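PDB 3KKG: putative SnoaL-like polyketide cyclase from Jannaschia sp., which is a putative SnoaL-like polyketide cyclase of the NTF2 clan and probably closes a ring in a polyketide intermediate. Local coordinates for residues W33-H46 with G122-L134. Residues are numbered along the deposited sequence; the frame is centred on the assembly and turned at random.
Sequences WRETMTPGFRSIFH and GQVIEMRYFTDLL
Strands 41-45 and 123-131 are the parallel neighbours in the mixed sheet of this NTF2-like fold. The ladder includes Met-127 N to Arg-42 O (3.0 Å) and Ile-44 N to Met-127 O (2.9 Å). On one face, Arg-42 and Glu-126 run side by side. Arg-42 NE gives a straight bond of 3.0 Å to Glu-126 OE1, in the guanidinium plane but on the anti side of the carboxylate, and Arg-42 NH1 pairs with Glu-52. Glu-126 OE2 accepts from Arg-128 NE, and Arg-128 NH1 forms a salt bridge to Glu-76 of the second subunit. On the other face, Phe-41 CZ meets Met-127 CB at the ring edge (3.6 Å). Selenomethionine Met-127 turns at chi3 (74°), and its CE touches Trp-33 CH2 (3.9 Å). Phe-45 and Tyr-129 lie almost parallel but barely overlap. At the far end, His-46 has Tyr-129 O over one ring face and Leu-133 CD2 over the other. Its NE2 accepts Thr-131 N at 2.9 Å, with the donor tilted 33° from the ring plane. This nearly straight bond, with Tyr-129 O and Leu-133 CD2 on opposite faces, fixes the rotation of the His-46 ring.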
ATOM      1  N   TRP A  33       8.663  18.739  -7.546  1.00 17.75           N
ATOM      2  CA  TRP A  33       7.574  18.710  -6.579  1.00 18.60           C
ATOM      3  C   TRP A  33       6.814  20.052  -6.547  1.00 20.04           C
ATOM      4  O   TRP A  33       5.588  20.085  -6.548  1.00 19.24           O
ATOM      5  CB  TRP A  33       8.085  18.356  -5.183  1.00 18.78           C
ATOM      6  CG  TRP A  33       8.324  16.894  -4.939  1.00 17.65           C
ATOM      7  CD1 TRP A  33       8.922  16.016  -5.779  1.00 18.35           C
ATOM      8  CD2 TRP A  33       7.975  16.148  -3.770  1.00 17.47           C
ATOM      9  NE1 TRP A  33       8.944  14.758  -5.220  1.00 18.17           N
ATOM     10  CE2 TRP A  33       8.376  14.812  -3.992  1.00 17.03           C
ATOM     11  CE3 TRP A  33       7.341  16.462  -2.562  1.00 17.90           C
ATOM     12  CZ2 TRP A  33       8.192  13.809  -3.047  1.00 17.49           C
ATOM     13  CZ3 TRP A  33       7.149  15.470  -1.642  1.00 19.43           C
ATOM     14  CH2 TRP A  33       7.598  14.178  -1.869  1.00 18.10           C
ATOM     15  N   ARG A  34       7.549  21.162  -6.540  1.00 21.09           N
ATOM     16  CA  ARG A  34       6.903  22.481  -6.488  1.00 21.67           C
ATOM     17  C   ARG A  34       6.045  22.791  -7.712  1.00 21.64           C
ATOM     18  O   ARG A  34       5.041  23.480  -7.595  1.00 25.46           O
ATOM     19  CB  ARG A  34       7.930  23.583  -6.262  1.00 22.16           C
ATOM     20  CG  ARG A  34       8.586  23.495  -4.902  1.00 21.31           C
ATOM     21  CD  ARG A  34       9.600  24.583  -4.671  1.00 22.95           C
ATOM     22  NE  ARG A  34      10.255  24.409  -3.367  1.00 20.82           N
ATOM     23  CZ  ARG A  34      11.543  24.110  -3.181  1.00 21.28           C
ATOM     24  NH1 ARG A  34      12.390  23.960  -4.193  1.00 25.45           N
ATOM     25  NH2 ARG A  34      11.996  23.962  -1.951  1.00 25.45           N
ATOM     26  N   GLU A  35       6.413  22.262  -8.872  1.00 21.89           N
ATOM     27  CA  GLU A  35       5.582  22.434 -10.069  1.00 23.08           C
ATOM     28  C   GLU A  35       4.421  21.445 -10.209  1.00 22.73           C
ATOM     29  O   GLU A  35       3.469  21.694 -10.937  1.00 24.41           O
ATOM     30  CB  GLU A  35       6.429  22.449 -11.324  1.00 27.97           C
ATOM     31  CG  GLU A  35       7.136  21.187 -11.745  1.00 30.45           C
ATOM     32  CD  GLU A  35       8.078  21.466 -12.939  1.00 36.13           C
ATOM     33  OE1 GLU A  35       7.581  21.976 -13.964  1.00 43.50           O
ATOM     34  OE2 GLU A  35       9.307  21.226 -12.838  1.00 46.43           O
ATOM     35  N   THR A  36       4.485  20.336  -9.480  1.00 20.80           N
ATOM     36  CA  THR A  36       3.508  19.242  -9.586  1.00 21.13           C
ATOM     37  C   THR A  36       2.424  19.264  -8.495  1.00 19.72           C
ATOM     38  O   THR A  36       1.261  18.922  -8.716  1.00 21.27           O
ATOM     39  CB  THR A  36       4.305  17.898  -9.497  1.00 19.68           C
ATOM     40  OG1 THR A  36       5.216  17.855 -10.613  1.00 24.49           O
ATOM     41  CG2 THR A  36       3.391  16.683  -9.613  1.00 24.07           C
HETATM   42  N   MSE A  37       2.864  19.539  -7.263  0.70 18.98           N
HETATM   43  CA  MSE A  37       1.980  19.552  -6.082  0.70 18.50           C
HETATM   44  C   MSE A  37       1.402  20.957  -5.875  0.70 20.16           C
HETATM   45  O   MSE A  37       2.033  21.964  -6.227  0.70 20.79           O
HETATM   46  CB  MSE A  37       2.744  19.165  -4.805  0.70 18.65           C
HETATM   47  CG  MSE A  37       2.952  17.676  -4.556  0.70 17.09           C
HETATM   48 SE   MSE A  37       4.208  16.772  -5.806  0.53 16.76          SE
HETATM   49  CE  MSE A  37       4.584  15.187  -4.702  0.70 18.97           C
ATOM     50  N   THR A  38       0.227  21.001  -5.248  1.00 19.17           N
ATOM     51  CA  THR A  38      -0.376  22.274  -4.803  1.00 19.74           C
ATOM     52  C   THR A  38       0.302  22.718  -3.505  1.00 18.48           C
ATOM     53  O   THR A  38       0.955  21.948  -2.821  1.00 17.85           O
ATOM     54  CB  THR A  38      -1.873  22.114  -4.551  1.00 17.51           C
ATOM     55  OG1 THR A  38      -2.082  21.138  -3.518  1.00 20.18           O
ATOM     56  CG2 THR A  38      -2.578  21.691  -5.852  1.00 19.17           C
ATOM     57  N   PRO A  39       0.204  24.008  -3.182  1.00 18.06           N
ATOM     58  CA  PRO A  39       0.826  24.509  -1.943  1.00 18.56           C
ATOM     59  C   PRO A  39       0.322  23.818  -0.669  1.00 18.84           C
ATOM     60  O   PRO A  39       1.068  23.664   0.303  1.00 21.11           O
ATOM     61  CB  PRO A  39       0.450  25.996  -1.944  1.00 17.86           C
ATOM     62  CG  PRO A  39       0.096  26.282  -3.361  1.00 19.11           C
ATOM     63  CD  PRO A  39      -0.451  25.071  -3.971  1.00 18.22           C
ATOM     64  N   GLY A  40      -0.949  23.430  -0.675  1.00 18.56           N
ATOM     65  CA  GLY A  40      -1.563  22.736   0.453  1.00 19.19           C
ATOM     66  C   GLY A  40      -1.476  21.209   0.353  1.00 19.72           C
ATOM     67  O   GLY A  40      -2.181  20.511   1.076  1.00 19.53           O
ATOM     68  N   PHE A  41      -0.609  20.714  -0.532  1.00 18.82           N
ATOM     69  CA  PHE A  41      -0.320  19.270  -0.637  1.00 18.62           C
ATOM     70  C   PHE A  41      -0.136  18.643   0.725  1.00 19.41           C
ATOM     71  O   PHE A  41       0.487  19.219   1.626  1.00 20.12           O
ATOM     72  CB  PHE A  41       0.930  19.102  -1.474  1.00 20.13           C
ATOM     73  CG  PHE A  41       1.453  17.703  -1.518  1.00 17.42           C
ATOM     74  CD1 PHE A  41       0.782  16.728  -2.183  1.00 20.21           C
ATOM     75  CD2 PHE A  41       2.673  17.386  -0.934  1.00 18.68           C
ATOM     76  CE1 PHE A  41       1.329  15.420  -2.266  1.00 19.53           C
ATOM     77  CE2 PHE A  41       3.221  16.155  -1.044  1.00 18.91           C
ATOM     78  CZ  PHE A  41       2.544  15.145  -1.665  1.00 18.45           C
ATOM     79  N   ARG A  42      -0.674  17.439   0.861  1.00 18.84           N
ATOM     80  CA  ARG A  42      -0.582  16.641   2.096  1.00 20.56           C
ATOM     81  C   ARG A  42       0.075  15.294   1.766  1.00 18.11           C
ATOM     82  O   ARG A  42      -0.317  14.625   0.812  1.00 18.86           O
ATOM     83  CB  ARG A  42      -1.988  16.272   2.611  1.00 23.31           C
ATOM     84  CG  ARG A  42      -2.774  17.405   3.155  1.00 30.58           C
ATOM     85  CD  ARG A  42      -4.287  17.130   3.109  1.00 31.76           C
ATOM     86  NE  ARG A  42      -4.636  15.830   3.671  1.00 39.41           N
ATOM     87  CZ  ARG A  42      -4.886  15.572   4.952  1.00 38.98           C
ATOM     88  NH1 ARG A  42      -4.839  16.504   5.876  1.00 43.53           N
ATOM     89  NH2 ARG A  42      -5.206  14.344   5.313  1.00 43.08           N
ATOM     90  N   SER A  43       1.022  14.931   2.615  0.50 17.64           N
ATOM     91  CA  SER A  43       1.791  13.718   2.509  0.50 16.59           C
ATOM     92  C   SER A  43       1.448  12.813   3.706  0.50 16.31           C
ATOM     93  O   SER A  43       1.390  13.260   4.848  0.50 16.39           O
ATOM     94  CB  SER A  43       3.270  14.071   2.512  0.50 17.35           C
ATOM     95  OG  SER A  43       4.041  12.896   2.371  0.50 18.17           O
ATOM     96  N   ILE A  44       1.182  11.550   3.432  0.50 16.56           N
ATOM     97  CA  ILE A  44       0.769  10.613   4.455  0.50 16.34           C
ATOM     98  C   ILE A  44       1.702   9.400   4.331  0.50 16.59           C
ATOM     99  O   ILE A  44       1.752   8.763   3.255  0.50 16.30           O
ATOM    100  CB  ILE A  44      -0.699  10.185   4.265  0.50 16.94           C
ATOM    101  CG1 ILE A  44      -1.632  11.383   4.510  0.50 20.88           C
ATOM    102  CG2 ILE A  44      -1.065   9.012   5.210  0.50 17.14           C
ATOM    103  CD1 ILE A  44      -3.088  11.136   4.102  0.50 19.70           C
ATOM    104  N   PHE A  45       2.473   9.141   5.383  1.00 18.03           N
ATOM    105  CA  PHE A  45       3.465   8.085   5.383  1.00 17.22           C
ATOM    106  C   PHE A  45       2.941   6.975   6.264  1.00 17.52           C
ATOM    107  O   PHE A  45       2.877   7.138   7.483  1.00 17.73           O
ATOM    108  CB  PHE A  45       4.780   8.648   5.898  1.00 17.73           C
ATOM    109  CG  PHE A  45       5.924   7.701   5.875  1.00 19.00           C
ATOM    110  CD1 PHE A  45       6.549   7.407   4.714  1.00 19.57           C
ATOM    111  CD2 PHE A  45       6.404   7.156   7.033  1.00 19.22           C
ATOM    112  CE1 PHE A  45       7.690   6.602   4.691  1.00 19.49           C
ATOM    113  CE2 PHE A  45       7.529   6.304   7.019  1.00 20.98           C
ATOM    114  CZ  PHE A  45       8.127   6.014   5.844  1.00 20.69           C
ATOM    115  N   HIS A  46       2.513   5.865   5.682  1.00 17.41           N
ATOM    116  CA  HIS A  46       1.914   4.758   6.414  1.00 17.33           C
ATOM    117  C   HIS A  46       0.723   5.329   7.239  1.00 17.00           C
ATOM    118  O   HIS A  46      -0.168   5.959   6.687  1.00 18.11           O
ATOM    119  CB  HIS A  46       2.992   3.997   7.226  1.00 19.48           C
ATOM    120  CG  HIS A  46       4.046   3.383   6.369  1.00 18.22           C
ATOM    121  ND1 HIS A  46       5.132   4.106   5.920  1.00 19.86           N
ATOM    122  CD2 HIS A  46       4.115   2.183   5.739  1.00 19.51           C
ATOM    123  CE1 HIS A  46       5.841   3.348   5.082  1.00 19.35           C
ATOM    124  NE2 HIS A  46       5.238   2.188   4.953  1.00 18.15           N
ATOM    125  N   GLY A 122      -5.272  18.785 -12.440  1.00 20.08           N
ATOM    126  CA  GLY A 122      -3.936  18.535 -12.975  1.00 20.40           C
ATOM    127  C   GLY A 122      -2.754  18.601 -12.007  1.00 20.42           C
ATOM    128  O   GLY A 122      -1.630  18.393 -12.425  1.00 21.98           O
ATOM    129  N   GLN A 123      -3.022  18.935 -10.741  0.50 18.55           N
ATOM    130  CA  GLN A 123      -1.986  19.082  -9.725  0.50 19.55           C
ATOM    131  C   GLN A 123      -2.201  17.997  -8.666  0.50 18.73           C
ATOM    132  O   GLN A 123      -3.337  17.587  -8.408  0.50 18.05           O
ATOM    133  CB  GLN A 123      -2.064  20.470  -9.064  0.50 19.68           C
ATOM    134  CG  GLN A 123      -2.143  21.651 -10.019  0.50 21.28           C
ATOM    135  CD  GLN A 123      -2.269  22.986  -9.283  0.50 20.76           C
ATOM    136  OE1 GLN A 123      -3.366  23.560  -9.167  0.50 22.73           O
ATOM    137  NE2 GLN A 123      -1.152  23.479  -8.784  0.50 24.10           N
ATOM    138  N   VAL A 124      -1.114  17.528  -8.063  1.00 19.70           N
ATOM    139  CA  VAL A 124      -1.188  16.546  -7.004  1.00 18.77           C
ATOM    140  C   VAL A 124      -1.519  17.229  -5.676  1.00 19.33           C
ATOM    141  O   VAL A 124      -0.808  18.171  -5.232  1.00 19.11           O
ATOM    142  CB  VAL A 124       0.133  15.770  -6.885  1.00 18.48           C
ATOM    143  CG1 VAL A 124       0.102  14.805  -5.703  1.00 20.84           C
ATOM    144  CG2 VAL A 124       0.468  15.026  -8.170  1.00 20.82           C
ATOM    145  N   ILE A 125      -2.596  16.783  -5.050  1.00 18.91           N
ATOM    146  CA  ILE A 125      -3.009  17.354  -3.744  1.00 17.60           C
ATOM    147  C   ILE A 125      -2.746  16.463  -2.517  1.00 17.88           C
ATOM    148  O   ILE A 125      -2.769  16.957  -1.368  1.00 19.22           O
ATOM    149  CB  ILE A 125      -4.485  17.788  -3.772  1.00 17.21           C
ATOM    150  CG1 ILE A 125      -5.450  16.591  -3.914  1.00 18.60           C
ATOM    151  CG2 ILE A 125      -4.723  18.783  -4.926  1.00 20.00           C
ATOM    152  CD1 ILE A 125      -6.940  16.971  -3.746  1.00 23.00           C
ATOM    153  N   GLU A 126      -2.561  15.178  -2.753  1.00 17.93           N
ATOM    154  CA  GLU A 126      -2.320  14.258  -1.645  1.00 18.02           C
ATOM    155  C   GLU A 126      -1.577  13.033  -2.160  1.00 17.42           C
ATOM    156  O   GLU A 126      -1.785  12.582  -3.309  1.00 19.06           O
ATOM    157  CB  GLU A 126      -3.631  13.812  -1.009  1.00 19.29           C
ATOM    158  CG  GLU A 126      -3.420  12.944   0.241  1.00 20.87           C
ATOM    159  CD  GLU A 126      -4.692  12.681   1.003  1.00 23.09           C
ATOM    160  OE1 GLU A 126      -5.164  13.601   1.684  1.00 27.60           O
ATOM    161  OE2 GLU A 126      -5.231  11.559   0.804  1.00 34.85           O
HETATM  162  N   MSE A 127      -0.702  12.518  -1.313  1.00 17.52           N
HETATM  163  CA  MSE A 127       0.072  11.341  -1.572  1.00 17.43           C
HETATM  164  C   MSE A 127       0.060  10.468  -0.326  1.00 18.42           C
HETATM  165  O   MSE A 127       0.419  10.968   0.735  1.00 18.28           O
HETATM  166  CB  MSE A 127       1.512  11.736  -1.907  1.00 19.86           C
HETATM  167  CG  MSE A 127       2.434  10.600  -2.224  1.00 18.28           C
HETATM  168 SE   MSE A 127       4.182  11.272  -2.679  0.75 22.35          SE
HETATM  169  CE  MSE A 127       4.676  11.732  -0.977  1.00 25.22           C
ATOM    170  N   ARG A 128      -0.404   9.228  -0.450  1.00 17.08           N
ATOM    171  CA  ARG A 128      -0.372   8.248   0.615  1.00 16.61           C
ATOM    172  C   ARG A 128       0.622   7.177   0.245  1.00 17.63           C
ATOM    173  O   ARG A 128       0.769   6.827  -0.922  1.00 19.54           O
ATOM    174  CB  ARG A 128      -1.748   7.597   0.819  1.00 17.11           C
ATOM    175  CG  ARG A 128      -2.833   8.558   1.167  1.00 19.73           C
ATOM    176  CD  ARG A 128      -4.210   7.889   1.118  1.00 18.38           C
ATOM    177  NE  ARG A 128      -5.259   8.815   1.505  1.00 22.38           N
ATOM    178  CZ  ARG A 128      -6.465   8.379   1.852  1.00 27.14           C
ATOM    179  NH1 ARG A 128      -6.748   7.084   1.893  1.00 28.59           N
ATOM    180  NH2 ARG A 128      -7.408   9.264   2.174  1.00 32.36           N
ATOM    181  N   TYR A 129       1.370   6.674   1.205  1.00 16.85           N
ATOM    182  CA  TYR A 129       2.463   5.775   0.957  1.00 16.59           C
ATOM    183  C   TYR A 129       2.464   4.574   1.877  1.00 16.33           C
ATOM    184  O   TYR A 129       2.341   4.693   3.085  1.00 16.77           O
ATOM    185  CB  TYR A 129       3.799   6.554   1.101  1.00 18.00           C
ATOM    186  CG  TYR A 129       4.982   5.713   0.733  1.00 17.85           C
ATOM    187  CD1 TYR A 129       5.256   5.453  -0.598  1.00 19.41           C
ATOM    188  CD2 TYR A 129       5.817   5.176   1.676  1.00 18.54           C
ATOM    189  CE1 TYR A 129       6.280   4.637  -0.958  1.00 19.18           C
ATOM    190  CE2 TYR A 129       6.873   4.366   1.311  1.00 18.23           C
ATOM    191  CZ  TYR A 129       7.111   4.116  -0.000  1.00 18.73           C
ATOM    192  OH  TYR A 129       8.150   3.292  -0.384  1.00 19.71           O
ATOM    193  N   PHE A 130       2.834   3.423   1.289  1.00 17.16           N
ATOM    194  CA  PHE A 130       3.192   2.244   2.068  1.00 17.15           C
ATOM    195  C   PHE A 130       4.338   1.498   1.443  1.00 16.34           C
ATOM    196  O   PHE A 130       4.355   1.289   0.226  1.00 16.65           O
ATOM    197  CB  PHE A 130       2.073   1.218   2.150  1.00 17.63           C
ATOM    198  CG  PHE A 130       0.795   1.705   2.750  1.00 18.06           C
ATOM    199  CD1 PHE A 130      -0.159   2.334   1.994  1.00 19.30           C
ATOM    200  CD2 PHE A 130       0.486   1.454   4.086  1.00 18.35           C
ATOM    201  CE1 PHE A 130      -1.375   2.769   2.574  1.00 19.01           C
ATOM    202  CE2 PHE A 130      -0.709   1.847   4.655  1.00 18.35           C
ATOM    203  CZ  PHE A 130      -1.615   2.495   3.922  1.00 18.31           C
ATOM    204  N   THR A 131       5.259   1.004   2.256  1.00 17.41           N
ATOM    205  CA  THR A 131       6.181  -0.083   1.912  1.00 16.74           C
ATOM    206  C   THR A 131       6.131  -1.137   2.984  1.00 18.89           C
ATOM    207  O   THR A 131       5.299  -1.092   3.862  1.00 19.17           O
ATOM    208  CB  THR A 131       7.572   0.465   1.589  1.00 18.96           C
ATOM    209  OG1 THR A 131       8.388  -0.608   1.059  1.00 18.53           O
ATOM    210  CG2 THR A 131       8.300   1.035   2.811  1.00 19.56           C
ATOM    211  N   ASP A 132       7.082  -2.085   2.966  1.00 18.04           N
ATOM    212  CA  ASP A 132       7.191  -3.012   4.105  1.00 16.95           C
ATOM    213  C   ASP A 132       8.207  -2.401   5.076  1.00 17.78           C
ATOM    214  O   ASP A 132       9.377  -2.756   5.163  1.00 17.88           O
ATOM    215  CB  ASP A 132       7.679  -4.376   3.653  1.00 18.01           C
ATOM    216  CG  ASP A 132       7.533  -5.416   4.760  1.00 18.76           C
ATOM    217  OD1 ASP A 132       7.374  -5.030   5.953  1.00 18.31           O
ATOM    218  OD2 ASP A 132       7.623  -6.631   4.457  1.00 19.63           O
ATOM    219  N   LEU A 133       7.732  -1.394   5.813  1.00 18.38           N
ATOM    220  CA  LEU A 133       8.591  -0.650   6.688  1.00 18.02           C
ATOM    221  C   LEU A 133       9.053  -1.505   7.859  1.00 16.68           C
ATOM    222  O   LEU A 133      10.188  -1.323   8.304  1.00 17.70           O
ATOM    223  CB  LEU A 133       7.894   0.617   7.195  1.00 18.58           C
ATOM    224  CG  LEU A 133       8.741   1.623   7.955  1.00 21.72           C
ATOM    225  CD1 LEU A 133       9.847   2.207   7.107  1.00 23.06           C
ATOM    226  CD2 LEU A 133       7.830   2.770   8.462  1.00 20.98           C
ATOM    227  N   LEU A 134       8.264  -2.457   8.326  1.00 16.74           N
ATOM    228  CA  LEU A 134       8.724  -3.359   9.383  1.00 17.41           C
ATOM    229  C   LEU A 134       9.925  -4.171   8.891  1.00 17.94           C
ATOM    230  O   LEU A 134      10.946  -4.327   9.588  1.00 17.70           O
ATOM    231  CB  LEU A 134       7.605  -4.324   9.799  1.00 20.30           C
ATOM    232  CG  LEU A 134       7.995  -5.331  10.861  1.00 19.07           C
ATOM    233  CD1 LEU A 134       8.412  -4.613  12.165  1.00 25.21           C
ATOM    234  CD2 LEU A 134       6.824  -6.334  11.099  1.00 20.49           C
TER
HETATM  235  O   HOH W   1      -3.920  18.835  -0.123  1.00 30.68           O
HETATM  236  O   HOH W   2      -6.507  11.958   3.770  1.00 36.01           O
HETATM  237  O   HOH W   3      -0.465   5.860   3.904  1.00 13.27           O